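Local coordinates for phosphate-specific transport system accessory protein PhoU homolog (Pseudomonas aeruginosa, PDB 4Q25), which probably plays a role in the regulation of phosphate uptake, acting as a homodimeric helix-bundle protein and negative regulator of the Pho regulon, at residues A[30-35]-A[56-61]; A[41-46]-A[50-55]; A[101-106]-A[205-210]; A[107-112]-A[198-203]. One frame throughout, in Å; residues are numbered along the deposited sequence.

Overall arrangement
Four contacts sample the all-helical bundle of one PhoU subunit, from its surface to its core. Contacts 1 and 2 both use helix 15-45. Their centres are about 13 Å apart, and contact 2 is nested in the loop that contact 1 closes. Contacts 3 and 4 lie deeper, their centres about 10 Å apart along the same helix pair, 84-120 with 188-220, which brings the two PhoU domains together. Glu106 OE2 and Ser200 OG, 2.7 Å apart in a probable hydrogen bond, tie these two together. Val33 CG1 meets Ile103 CG2 at 3.3 Å between contacts 1 and 3, while Ala52 CB lies 3.4 Å from Ala111 O between contacts 2 and 4.

Contact 1 of 4, residues A[30-35]-A[56-61]; sequences GGLVEK and REIDDQ
Leu32 carries CG anti to the backbone N (chi1 -163°), and Gln61 does the same (chi1 -176°) before running out straight to its amide; together with Ile58 these side chains span the gap between helix 15-45 of the PhoU bundle and the turn leading into helix 59-78. Helix 15-45 supplies Leu32, while Ile58 and Gln61 come from the type I turn from Arg56 to Asp59 and the opening of helix 59-78. The backbones stay well apart, with 8.4 Å between the CA atoms of Leu32 and Ile58, so side chains do all the bridging. Ile58 offers its branch methyl rather than its longer arm: CG2 sits 4.0 Å from Leu32 CG and makes a looser approach to CD1. Across these two segments the leucine methyls divide, CD1 leaning toward isoleucine and CD2 toward glutamine. Met65, further along helix 59-78, also packs on Leu32, while Ile58 is backed by Gln36. This is a small apolar patch near the protein surface, with a glutamine at its margin that meets Leu32 with the face of its amide. Leu32 CD2 stands over the amide plane of Gln61, 3.6 Å from both CD and NE2 and 3.9 Å from OE1.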
loop_
_atom_site.group_PDB
_atom_site.type_symbol
_atom_site.label_atom_id
_atom_site.label_comp_id
_atom_site.label_asym_id
_atom_site.label_seq_id
_atom_site.Cartn_x
_atom_site.Cartn_y
_atom_site.Cartn_z
ATOM N N GLY A 30 -6.396 5.286 -15.069
ATOM C CA GLY A 30 -6.633 6.289 -14.057
ATOM C C GLY A 30 -8.087 6.713 -14.008
ATOM O O GLY A 30 -8.632 6.933 -12.930
ATOM N N GLY A 31 -8.712 6.790 -15.180
ATOM C CA GLY A 31 -10.091 7.189 -15.310
ATOM C C GLY A 31 -10.974 6.145 -14.669
ATOM O O GLY A 31 -11.874 6.488 -13.893
ATOM N N LEU A 32 -10.711 4.873 -14.963
ATOM C CA LEU A 32 -11.476 3.770 -14.359
ATOM C C LEU A 32 -11.356 3.717 -12.833
ATOM O O LEU A 32 -12.304 3.464 -12.110
ATOM C CB LEU A 32 -11.028 2.453 -14.943
ATOM C CG LEU A 32 -11.990 1.324 -14.704
ATOM C CD1 LEU A 32 -13.424 1.748 -14.995
ATOM C CD2 LEU A 32 -11.613 0.166 -15.593
ATOM N N VAL A 33 -10.178 4.029 -12.344
ATOM C CA VAL A 33 -9.889 3.997 -10.916
ATOM C C VAL A 33 -10.546 5.182 -10.181
ATOM O O VAL A 33 -11.013 5.053 -9.033
ATOM C CB VAL A 33 -8.374 4.029 -10.730
ATOM C CG1 VAL A 33 -7.981 4.743 -9.466
ATOM C CG2 VAL A 33 -7.834 2.629 -10.767
ATOM N N GLU A 34 -10.558 6.329 -10.849
ATOM C CA GLU A 34 -11.143 7.531 -10.317
ATOM C C GLU A 34 -12.656 7.352 -10.189
ATOM O O GLU A 34 -13.268 7.828 -9.266
ATOM C CB GLU A 34 -10.787 8.687 -11.248
ATOM C CG GLU A 34 -11.213 10.079 -10.841
ATOM C CD GLU A 34 -10.941 11.087 -11.964
ATOM O OE1 GLU A 34 -9.889 10.944 -12.668
ATOM O OE2 GLU A 34 -11.785 12.014 -12.144
ATOM N N LYS A 35 -13.245 6.670 -11.152
ATOM C CA LYS A 35 -14.645 6.334 -11.096
ATOM C C LYS A 35 -14.933 5.321 -9.987
ATOM O O LYS A 35 -16.003 5.371 -9.383
ATOM C CB LYS A 35 -15.099 5.799 -12.436
ATOM C CG LYS A 35 -16.581 5.570 -12.524
ATOM C CD LYS A 35 -16.918 4.844 -13.798
ATOM C CE LYS A 35 -18.399 4.468 -13.827
ATOM N NZ LYS A 35 -18.754 3.594 -12.667
ATOM N N ARG A 56 -16.272 -3.441 -6.363
ATOM C CA ARG A 56 -15.365 -4.539 -6.172
ATOM C C ARG A 56 -15.152 -5.330 -7.442
ATOM O O ARG A 56 -14.086 -5.746 -7.732
ATOM C CB ARG A 56 -15.819 -5.427 -5.032
ATOM C CG ARG A 56 -16.727 -4.717 -4.075
ATOM C CD ARG A 56 -16.372 -4.924 -2.636
ATOM N NE ARG A 56 -15.661 -6.166 -2.429
ATOM C CZ ARG A 56 -16.198 -7.274 -1.952
ATOM N NH1 ARG A 56 -17.474 -7.306 -1.633
ATOM N NH2 ARG A 56 -15.448 -8.350 -1.794
ATOM N N GLU A 57 -16.197 -5.534 -8.193
ATOM C CA GLU A 57 -16.130 -6.284 -9.433
ATOM C C GLU A 57 -15.338 -5.600 -10.563
ATOM O O GLU A 57 -15.075 -6.209 -11.589
ATOM C CB GLU A 57 -17.550 -6.598 -9.920
ATOM C CG GLU A 57 -18.246 -7.603 -9.018
ATOM C CD GLU A 57 -19.712 -7.723 -9.307
ATOM O OE1 GLU A 57 -20.207 -6.969 -10.183
ATOM O OE2 GLU A 57 -20.357 -8.568 -8.640
ATOM N N ILE A 58 -14.991 -4.334 -10.394
ATOM C CA ILE A 58 -14.194 -3.628 -11.385
ATOM C C ILE A 58 -12.719 -3.896 -11.064
ATOM O O ILE A 58 -11.841 -3.810 -11.931
ATOM C CB ILE A 58 -14.516 -2.114 -11.357
ATOM C CG1 ILE A 58 -15.903 -1.850 -11.958
ATOM C CG2 ILE A 58 -13.480 -1.301 -12.121
ATOM C CD1 ILE A 58 -16.578 -0.590 -11.435
ATOM N N ASP A 59 -12.457 -4.251 -9.810
ATOM C CA ASP A 59 -11.099 -4.256 -9.311
ATOM C C ASP A 59 -10.248 -5.279 -10.061
ATOM O O ASP A 59 -9.045 -5.098 -10.221
ATOM C CB ASP A 59 -11.051 -4.417 -7.772
ATOM C CG ASP A 59 -9.848 -3.683 -7.144
ATOM O OD1 ASP A 59 -9.433 -2.579 -7.662
ATOM O OD2 ASP A 59 -9.293 -4.225 -6.152
ATOM N N ASP A 60 -10.883 -6.313 -10.593
ATOM C CA ASP A 60 -10.180 -7.282 -11.410
ATOM C C ASP A 60 -9.700 -6.694 -12.724
ATOM O O ASP A 60 -8.574 -6.922 -13.137
ATOM C CB ASP A 60 -11.068 -8.486 -11.667
ATOM C CG ASP A 60 -11.463 -9.187 -10.381
ATOM O OD1 ASP A 60 -10.737 -10.127 -9.962
ATOM O OD2 ASP A 60 -12.479 -8.761 -9.773
ATOM N N GLN A 61 -10.565 -5.952 -13.393
ATOM C CA GLN A 61 -10.224 -5.299 -14.652
ATOM C C GLN A 61 -9.056 -4.341 -14.467
ATOM O O GLN A 61 -8.192 -4.219 -15.321
ATOM C CB GLN A 61 -11.434 -4.518 -15.151
ATOM C CG GLN A 61 -11.233 -3.861 -16.498
ATOM C CD GLN A 61 -12.441 -3.093 -16.963
ATOM O OE1 GLN A 61 -13.524 -3.164 -16.371
ATOM N NE2 GLN A 61 -12.264 -2.342 -18.028
#

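Contact 2 of 4, residues A[41-46]-A[50-55]; sequences VNALID and GLAQQV
Asn42 O accepts a 2.8 Å hydrogen bond from Asp46 N, the last helical link of this segment, and the same residue puts its CB against Leu51 across a helical hairpin. The hairpin is tight: helix 15-45 ends, a few residues reverse the chain, and helix 49-56 returns at 151° to the first. Leu51 N is hydrogen-bonded to Asp48 OD1 in the connection, a bond at the start of the returning helix in the manner of an N-cap. The amide of Asn42 makes no contact across the hairpin; its OD1 is hydrogen-bonded to Arg131 of helix 127-149. Leu51 packs against the first helix. With CG anti to the backbone N (chi1 -176°), its CD2 reaches that helix at the step between two residues, 4.0 Å from Asn42 CB and equally far from Ala43 N. Beside it two alanines let the backbones close to 5.2 Å, measured between the CA atoms of Ala43 and Ala52. Helix 84-120 packs against both, with Ala114 on Ala43 and Ile115 on Ala52. The methyl of Ala43 ends the contact with two equal approaches, its CB lying 3.8 Å from both CB and N of Ala52.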
loop_
_atom_site.group_PDB
_atom_site.type_symbol
_atom_site.label_atom_id
_atom_site.label_comp_id
_atom_site.label_asym_id
_atom_site.label_seq_id
_atom_site.Cartn_x
_atom_site.Cartn_y
_atom_site.Cartn_z
ATOM N N VAL A 41 -17.196 6.072 -2.538
ATOM C CA VAL A 41 -17.617 7.088 -1.613
ATOM C C VAL A 41 -19.149 7.206 -1.649
ATOM O O VAL A 41 -19.763 7.213 -0.595
ATOM C CB VAL A 41 -16.933 8.438 -1.922
ATOM C CG1 VAL A 41 -17.401 9.517 -0.952
ATOM C CG2 VAL A 41 -15.415 8.266 -1.822
ATOM N N ASN A 42 -19.751 7.303 -2.839
ATOM C CA ASN A 42 -21.205 7.416 -2.953
ATOM C C ASN A 42 -21.885 6.205 -2.332
ATOM O O ASN A 42 -22.934 6.338 -1.698
ATOM C CB ASN A 42 -21.662 7.534 -4.420
ATOM C CG ASN A 42 -21.282 8.865 -5.075
ATOM O OD1 ASN A 42 -20.811 9.807 -4.433
ATOM N ND2 ASN A 42 -21.502 8.938 -6.378
ATOM N N ALA A 43 -21.285 5.027 -2.514
ATOM C CA ALA A 43 -21.840 3.796 -1.949
ATOM C C ALA A 43 -21.907 3.872 -0.451
ATOM O O ALA A 43 -22.896 3.479 0.144
ATOM C CB ALA A 43 -21.018 2.588 -2.338
ATOM N N LEU A 44 -20.838 4.345 0.176
ATOM C CA LEU A 44 -20.826 4.391 1.637
ATOM C C LEU A 44 -21.890 5.375 2.117
ATOM O O LEU A 44 -22.740 5.028 2.944
ATOM C CB LEU A 44 -19.441 4.766 2.157
ATOM C CG LEU A 44 -19.209 4.717 3.670
ATOM C CD1 LEU A 44 -17.734 4.530 3.930
ATOM C CD2 LEU A 44 -19.692 5.967 4.392
ATOM N N ILE A 45 -21.854 6.587 1.551
ATOM C CA ILE A 45 -22.716 7.658 1.972
ATOM C C ILE A 45 -24.177 7.310 1.756
ATOM O O ILE A 45 -25.013 7.614 2.610
ATOM C CB ILE A 45 -22.430 8.967 1.214
ATOM C CG1 ILE A 45 -21.005 9.448 1.434
ATOM C CG2 ILE A 45 -23.413 10.066 1.638
ATOM C CD1 ILE A 45 -20.647 9.757 2.854
ATOM N N ASP A 46 -24.468 6.679 0.613
ATOM C CA ASP A 46 -25.835 6.367 0.207
ATOM C C ASP A 46 -26.296 5.026 0.696
ATOM O O ASP A 46 -27.396 4.599 0.316
ATOM C CB ASP A 46 -25.976 6.392 -1.315
ATOM C CG ASP A 46 -25.789 7.762 -1.884
ATOM O OD1 ASP A 46 -25.777 8.732 -1.100
ATOM O OD2 ASP A 46 -25.688 7.890 -3.123
ATOM N N GLY A 50 -25.568 -2.414 -3.780
ATOM C CA GLY A 50 -25.412 -2.743 -5.180
ATOM C C GLY A 50 -24.261 -1.964 -5.789
ATOM O O GLY A 50 -23.414 -2.523 -6.468
ATOM N N LEU A 51 -24.211 -0.667 -5.517
ATOM C CA LEU A 51 -23.141 0.162 -6.072
ATOM C C LEU A 51 -21.815 -0.285 -5.478
ATOM O O LEU A 51 -20.803 -0.337 -6.170
ATOM C CB LEU A 51 -23.376 1.650 -5.788
ATOM C CG LEU A 51 -22.380 2.663 -6.391
ATOM C CD1 LEU A 51 -22.296 2.524 -7.902
ATOM C CD2 LEU A 51 -22.780 4.095 -6.063
ATOM N N ALA A 52 -21.812 -0.615 -4.190
ATOM C CA ALA A 52 -20.583 -1.045 -3.541
ATOM C C ALA A 52 -20.050 -2.334 -4.159
ATOM O O ALA A 52 -18.865 -2.429 -4.500
ATOM C CB ALA A 52 -20.799 -1.208 -2.070
ATOM N N GLN A 53 -20.920 -3.317 -4.357
ATOM C CA GLN A 53 -20.487 -4.538 -5.049
ATOM C C GLN A 53 -19.963 -4.281 -6.481
ATOM O O GLN A 53 -19.000 -4.903 -6.936
ATOM C CB GLN A 53 -21.608 -5.561 -5.120
ATOM C CG GLN A 53 -21.146 -6.893 -5.687
ATOM C CD GLN A 53 -20.029 -7.515 -4.878
ATOM O OE1 GLN A 53 -19.800 -7.157 -3.718
ATOM N NE2 GLN A 53 -19.328 -8.452 -5.479
ATOM N N GLN A 54 -20.593 -3.359 -7.183
ATOM C CA GLN A 54 -20.150 -3.027 -8.543
ATOM C C GLN A 54 -18.702 -2.548 -8.560
ATOM O O GLN A 54 -17.953 -2.876 -9.475
ATOM C CB GLN A 54 -21.065 -1.978 -9.136
ATOM C CG GLN A 54 -20.737 -1.536 -10.549
ATOM C CD GLN A 54 -21.800 -0.581 -11.080
ATOM O OE1 GLN A 54 -22.995 -0.820 -10.880
ATOM N NE2 GLN A 54 -21.377 0.514 -11.730
ATOM N N VAL A 55 -18.307 -1.824 -7.505
ATOM C CA VAL A 55 -16.959 -1.326 -7.362
ATOM C C VAL A 55 -15.948 -2.454 -7.156
ATOM O O VAL A 55 -14.828 -2.380 -7.639
ATOM C CB VAL A 55 -16.858 -0.329 -6.196
ATOM C CG1 VAL A 55 -15.426 -0.128 -5.773
ATOM C CG2 VAL A 55 -17.546 0.960 -6.572
#

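Contact 3 of 4, residues A[101-106]-A[205-210]; sequences ERIGDE and GDHARN
Arg102 lays the root of its side chain over one face of the His207 imidazole, a CH-pi contact in which CB stands 3.7 Å from the ring centroid. The carbon is 22° off the ring normal and displaced toward the rim, on the side of CE1 and NE2, each of which it meets at 3.5 Å. The first torsion of Arg102 (chi1 -65°) puts CG beside the backbone N, and further bends at chi2 and chi3 swing the guanidinium off the ring, almost perpendicular to its plane. The charged end folds back on its own helix instead: Arg102 NE gives Glu101 OE1 a bent, salt-bridging hydrogen bond of 2.8 Å, supported weakly by NH2. The aliphatic stem of Arg102 thus does the packing within the subunit, and the residue also packs on Asn210 of the second subunit. Here helices 84-120 and 188-220 run antiparallel at the centre of the PhoU bundle, their segments falling in the two PhoU domains. His207 leaves its helix toward the other segment, and with chi1 at -70° its ring stands beside the backbone N, where Arg102 CB can overlie it. The bond between ND1 and Asp99, earlier on helix 84-120, is consistent with a fixed ring rotation. Ile103 slides past the stem of the histidine in the opposite direction, CG1 meeting His207 CB at 3.6 Å, while its extended arm carries CD1 on to 4.2 Å from Ala208 N. Val37 of helix 15-45 and Val141 of helix 127-149 close round that isoleucine.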
loop_
_atom_site.group_PDB
_atom_site.type_symbol
_atom_site.label_atom_id
_atom_site.label_comp_id
_atom_site.label_asym_id
_atom_site.label_seq_id
_atom_site.Cartn_x
_atom_site.Cartn_y
_atom_site.Cartn_z
ATOM N N GLU A 101 -3.313 1.096 -9.018
ATOM C CA GLU A 101 -3.809 -0.149 -8.524
ATOM C C GLU A 101 -4.134 -0.044 -7.024
ATOM O O GLU A 101 -5.172 -0.485 -6.572
ATOM C CB GLU A 101 -2.806 -1.260 -8.788
ATOM C CG GLU A 101 -3.416 -2.654 -8.721
ATOM C CD GLU A 101 -3.437 -3.219 -7.309
ATOM O OE1 GLU A 101 -2.675 -2.727 -6.432
ATOM O OE2 GLU A 101 -4.225 -4.172 -7.075
ATOM N N ARG A 102 -3.232 0.538 -6.250
ATOM C CA ARG A 102 -3.459 0.685 -4.818
ATOM C C ARG A 102 -4.635 1.622 -4.526
ATOM O O ARG A 102 -5.343 1.418 -3.568
ATOM C CB ARG A 102 -2.218 1.185 -4.103
ATOM C CG ARG A 102 -1.033 0.244 -4.129
ATOM C CD ARG A 102 -1.267 -1.022 -3.342
ATOM N NE ARG A 102 -1.104 -2.200 -4.217
ATOM C CZ ARG A 102 0.046 -2.841 -4.431
ATOM N NH1 ARG A 102 1.147 -2.450 -3.835
ATOM N NH2 ARG A 102 0.095 -3.874 -5.257
ATOM N N ILE A 103 -4.851 2.630 -5.364
ATOM C CA ILE A 103 -6.026 3.480 -5.225
ATOM C C ILE A 103 -7.314 2.668 -5.439
ATOM O O ILE A 103 -8.280 2.839 -4.695
ATOM C CB ILE A 103 -5.964 4.666 -6.182
ATOM C CG1 ILE A 103 -4.903 5.639 -5.723
ATOM C CG2 ILE A 103 -7.289 5.385 -6.283
ATOM C CD1 ILE A 103 -4.535 6.689 -6.772
ATOM N N GLY A 104 -7.322 1.819 -6.468
ATOM C CA GLY A 104 -8.456 0.951 -6.780
ATOM C C GLY A 104 -8.724 -0.062 -5.677
ATOM O O GLY A 104 -9.887 -0.324 -5.312
ATOM N N ASP A 105 -7.661 -0.624 -5.118
ATOM C CA ASP A 105 -7.827 -1.516 -4.000
ATOM C C ASP A 105 -8.404 -0.807 -2.750
ATOM O O ASP A 105 -9.255 -1.360 -2.078
ATOM C CB ASP A 105 -6.513 -2.203 -3.638
ATOM C CG ASP A 105 -6.704 -3.256 -2.560
ATOM O OD1 ASP A 105 -7.540 -4.196 -2.730
ATOM O OD2 ASP A 105 -6.033 -3.120 -1.524
ATOM N N GLU A 106 -7.943 0.411 -2.453
ATOM C CA GLU A 106 -8.483 1.147 -1.329
ATOM C C GLU A 106 -9.957 1.504 -1.572
ATOM O O GLU A 106 -10.738 1.470 -0.658
ATOM C CB GLU A 106 -7.677 2.422 -1.051
ATOM C CG GLU A 106 -6.244 2.191 -0.594
ATOM C CD GLU A 106 -6.131 1.476 0.744
ATOM O OE1 GLU A 106 -5.035 0.935 1.021
ATOM O OE2 GLU A 106 -7.113 1.439 1.526
ATOM N N GLY A 205 -5.246 9.587 -1.267
ATOM C CA GLY A 205 -4.591 10.868 -1.406
ATOM C C GLY A 205 -3.083 10.766 -1.346
ATOM O O GLY A 205 -2.405 11.476 -2.067
ATOM N N ASP A 206 -2.554 9.909 -0.471
ATOM C CA ASP A 206 -1.112 9.634 -0.469
ATOM C C ASP A 206 -0.649 9.132 -1.837
ATOM O O ASP A 206 0.365 9.589 -2.323
ATOM C CB ASP A 206 -0.731 8.629 0.608
ATOM C CG ASP A 206 -0.945 9.150 1.993
ATOM O OD1 ASP A 206 -1.294 10.349 2.170
ATOM O OD2 ASP A 206 -0.804 8.321 2.912
ATOM N N HIS A 207 -1.409 8.237 -2.481
ATOM C CA HIS A 207 -1.020 7.732 -3.804
ATOM C C HIS A 207 -1.174 8.753 -4.958
ATOM O O HIS A 207 -0.422 8.739 -5.929
ATOM C CB HIS A 207 -1.773 6.448 -4.141
ATOM C CG HIS A 207 -1.360 5.275 -3.312
ATOM N ND1 HIS A 207 -0.191 4.588 -3.537
ATOM C CD2 HIS A 207 -1.980 4.644 -2.286
ATOM C CE1 HIS A 207 -0.099 3.602 -2.665
ATOM N NE2 HIS A 207 -1.163 3.634 -1.882
ATOM N N ALA A 208 -2.168 9.611 -4.874
ATOM C CA ALA A 208 -2.279 10.704 -5.822
ATOM C C ALA A 208 -1.049 11.596 -5.731
ATOM O O ALA A 208 -0.524 12.026 -6.738
ATOM C CB ALA A 208 -3.522 11.530 -5.540
ATOM N N ARG A 209 -0.612 11.862 -4.511
ATOM C CA ARG A 209 0.583 12.631 -4.228
ATOM C C ARG A 209 1.801 11.975 -4.820
ATOM O O ARG A 209 2.594 12.652 -5.450
ATOM C CB ARG A 209 0.762 12.814 -2.724
ATOM C CG ARG A 209 1.993 13.579 -2.293
ATOM C CD ARG A 209 3.024 12.673 -1.646
ATOM N NE ARG A 209 2.758 12.474 -0.226
ATOM C CZ ARG A 209 2.690 11.289 0.387
ATOM N NH1 ARG A 209 2.876 10.151 -0.285
ATOM N NH2 ARG A 209 2.433 11.243 1.695
ATOM N N ASN A 210 1.948 10.663 -4.628
ATOM C CA ASN A 210 3.069 9.932 -5.252
ATOM C C ASN A 210 3.078 10.072 -6.773
ATOM O O ASN A 210 4.135 10.288 -7.359
ATOM C CB ASN A 210 3.072 8.451 -4.911
ATOM C CG ASN A 210 3.203 8.184 -3.426
ATOM O OD1 ASN A 210 3.697 9.010 -2.670
ATOM N ND2 ASN A 210 2.770 7.013 -3.006
#

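Contact 4 of 4, residues A[107-112]-A[198-203]; sequences ASKVAR and LRSLER
Buried antiparallel helix packing joins helix 84-120 to helix 188-220 here, in the interior of the PhoU bundle, with one segment from each of the two PhoU domains. The short segments run at 165° with their axes 8.9 Å apart, a spacing consistent with the small Ser200 at the centre: Val110 and Ser200 face each other, their CA atoms separated by 6.7 Å. On the apolar side one valine methyl makes the contact. Val110 CG2, beside its own backbone N, presses on Ser200 CB at 3.7 Å and then touches Leu201 CD2 at 4.3 Å. Ala40 and Leu44 of helix 15-45 extend that layer behind Val110, and Val41 does so against Leu201. On the other flank Lys109 uses only the stem of its side chain, CB standing 3.8 Å from Ser200 OG, while its amine leads away to a salt bridge with Asp105. Next to Ser200, Arg199 NH1 and Glu202 OE2 form a salt bridge at 3.0 Å, and Arg199 also packs on Arg199 of the second subunit. Ser200 OG, though buried, is hydrogen-bonded to Glu106 and weakly to the backbone O of Trp196. The seam therefore has two characters, a hydrocarbon side continuous with the packing of helix 15-45 and a hydroxyl whose polar needs are met from both helices.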
loop_
_atom_site.group_PDB
_atom_site.type_symbol
_atom_site.label_atom_id
_atom_site.label_comp_id
_atom_site.label_asym_id
_atom_site.label_seq_id
_atom_site.Cartn_x
_atom_site.Cartn_y
_atom_site.Cartn_z
ATOM N N ALA A 107 -10.298 1.877 -2.803
ATOM C CA ALA A 107 -11.664 2.175 -3.159
ATOM C C ALA A 107 -12.523 0.987 -2.818
ATOM O O ALA A 107 -13.646 1.127 -2.335
ATOM C CB ALA A 107 -11.795 2.475 -4.637
ATOM N N SER A 108 -11.984 -0.183 -3.105
ATOM C CA SER A 108 -12.707 -1.417 -2.975
ATOM C C SER A 108 -12.892 -1.771 -1.486
ATOM O O SER A 108 -13.951 -2.295 -1.108
ATOM C CB SER A 108 -12.056 -2.532 -3.812
ATOM O OG SER A 108 -12.643 -3.756 -3.536
ATOM N N LYS A 109 -11.912 -1.442 -0.654
ATOM C CA LYS A 109 -12.100 -1.513 0.800
ATOM C C LYS A 109 -13.190 -0.560 1.330
ATOM O O LYS A 109 -13.940 -0.934 2.235
ATOM C CB LYS A 109 -10.816 -1.251 1.561
ATOM C CG LYS A 109 -9.710 -2.257 1.280
ATOM C CD LYS A 109 -8.480 -1.917 2.117
ATOM C CE LYS A 109 -7.197 -2.451 1.501
ATOM N NZ LYS A 109 -7.342 -3.877 1.148
ATOM N N VAL A 110 -13.264 0.654 0.769
ATOM C CA VAL A 110 -14.317 1.625 1.129
ATOM C C VAL A 110 -15.665 1.003 0.805
ATOM O O VAL A 110 -16.554 1.010 1.637
ATOM C CB VAL A 110 -14.140 2.987 0.413
ATOM C CG1 VAL A 110 -15.321 3.927 0.645
ATOM C CG2 VAL A 110 -12.879 3.644 0.925
ATOM N N ALA A 111 -15.773 0.387 -0.361
ATOM C CA ALA A 111 -16.997 -0.278 -0.746
ATOM C C ALA A 111 -17.351 -1.411 0.200
ATOM O O ALA A 111 -18.536 -1.633 0.465
ATOM C CB ALA A 111 -16.937 -0.763 -2.169
ATOM N N ARG A 112 -16.363 -2.136 0.713
ATOM C CA ARG A 112 -16.666 -3.123 1.765
ATOM C C ARG A 112 -17.215 -2.483 3.033
ATOM O O ARG A 112 -18.137 -3.018 3.621
ATOM C CB ARG A 112 -15.475 -3.998 2.115
ATOM C CG ARG A 112 -15.168 -5.017 1.007
ATOM C CD ARG A 112 -14.462 -6.252 1.540
ATOM N NE ARG A 112 -13.055 -6.027 1.913
ATOM C CZ ARG A 112 -12.578 -5.921 3.165
ATOM N NH1 ARG A 112 -13.376 -5.979 4.227
ATOM N NH2 ARG A 112 -11.273 -5.740 3.353
ATOM N N LEU A 198 -12.153 6.201 6.075
ATOM C CA LEU A 198 -11.314 7.422 6.096
ATOM C C LEU A 198 -9.821 7.140 5.909
ATOM O O LEU A 198 -9.152 7.875 5.201
ATOM C CB LEU A 198 -11.499 8.210 7.401
ATOM C CG LEU A 198 -12.847 8.909 7.543
ATOM C CD1 LEU A 198 -13.052 9.373 8.954
ATOM C CD2 LEU A 198 -12.961 10.098 6.623
ATOM N N ARG A 199 -9.312 6.075 6.514
ATOM C CA ARG A 199 -7.915 5.693 6.363
ATOM C C ARG A 199 -7.605 5.294 4.919
ATOM O O ARG A 199 -6.580 5.706 4.362
ATOM C CB ARG A 199 -7.567 4.576 7.351
ATOM C CG ARG A 199 -6.185 3.965 7.183
ATOM C CD ARG A 199 -5.114 4.912 7.687
ATOM N NE ARG A 199 -3.810 4.649 7.077
ATOM C CZ ARG A 199 -2.728 5.398 7.284
ATOM N NH1 ARG A 199 -2.781 6.469 8.074
ATOM N NH2 ARG A 199 -1.589 5.078 6.708
ATOM N N SER A 200 -8.482 4.512 4.304
ATOM C CA SER A 200 -8.405 4.250 2.867
ATOM C C SER A 200 -8.492 5.529 1.992
ATOM O O SER A 200 -7.815 5.655 0.984
ATOM C CB SER A 200 -9.516 3.267 2.439
ATOM O OG SER A 200 -9.342 1.958 3.005
ATOM N N LEU A 201 -9.359 6.467 2.337
ATOM C CA LEU A 201 -9.394 7.715 1.556
ATOM C C LEU A 201 -8.054 8.510 1.698
ATOM O O LEU A 201 -7.539 9.059 0.745
ATOM C CB LEU A 201 -10.613 8.555 1.954
ATOM C CG LEU A 201 -11.962 7.949 1.553
ATOM C CD1 LEU A 201 -13.120 8.780 2.090
ATOM C CD2 LEU A 201 -12.075 7.809 0.047
ATOM N N GLU A 202 -7.488 8.529 2.887
ATOM C CA GLU A 202 -6.218 9.175 3.120
ATOM C C GLU A 202 -5.114 8.536 2.285
ATOM O O GLU A 202 -4.274 9.231 1.732
ATOM C CB GLU A 202 -5.836 9.110 4.593
ATOM C CG GLU A 202 -4.556 9.855 4.874
ATOM C CD GLU A 202 -4.084 9.774 6.308
ATOM O OE1 GLU A 202 -3.360 10.696 6.731
ATOM O OE2 GLU A 202 -4.405 8.795 7.004
ATOM N N ARG A 203 -5.122 7.209 2.203
ATOM C CA ARG A 203 -4.163 6.507 1.391
ATOM C C ARG A 203 -4.367 6.803 -0.084
ATOM O O ARG A 203 -3.422 6.932 -0.843
ATOM C CB ARG A 203 -4.272 5.017 1.620
ATOM C CG ARG A 203 -3.794 4.531 2.984
ATOM C CD ARG A 203 -2.447 3.872 2.864
ATOM N NE ARG A 203 -1.356 4.825 2.667
ATOM C CZ ARG A 203 -0.221 4.573 2.008
ATOM N NH1 ARG A 203 0.010 3.387 1.408
ATOM N NH2 ARG A 203 0.684 5.541 1.916
#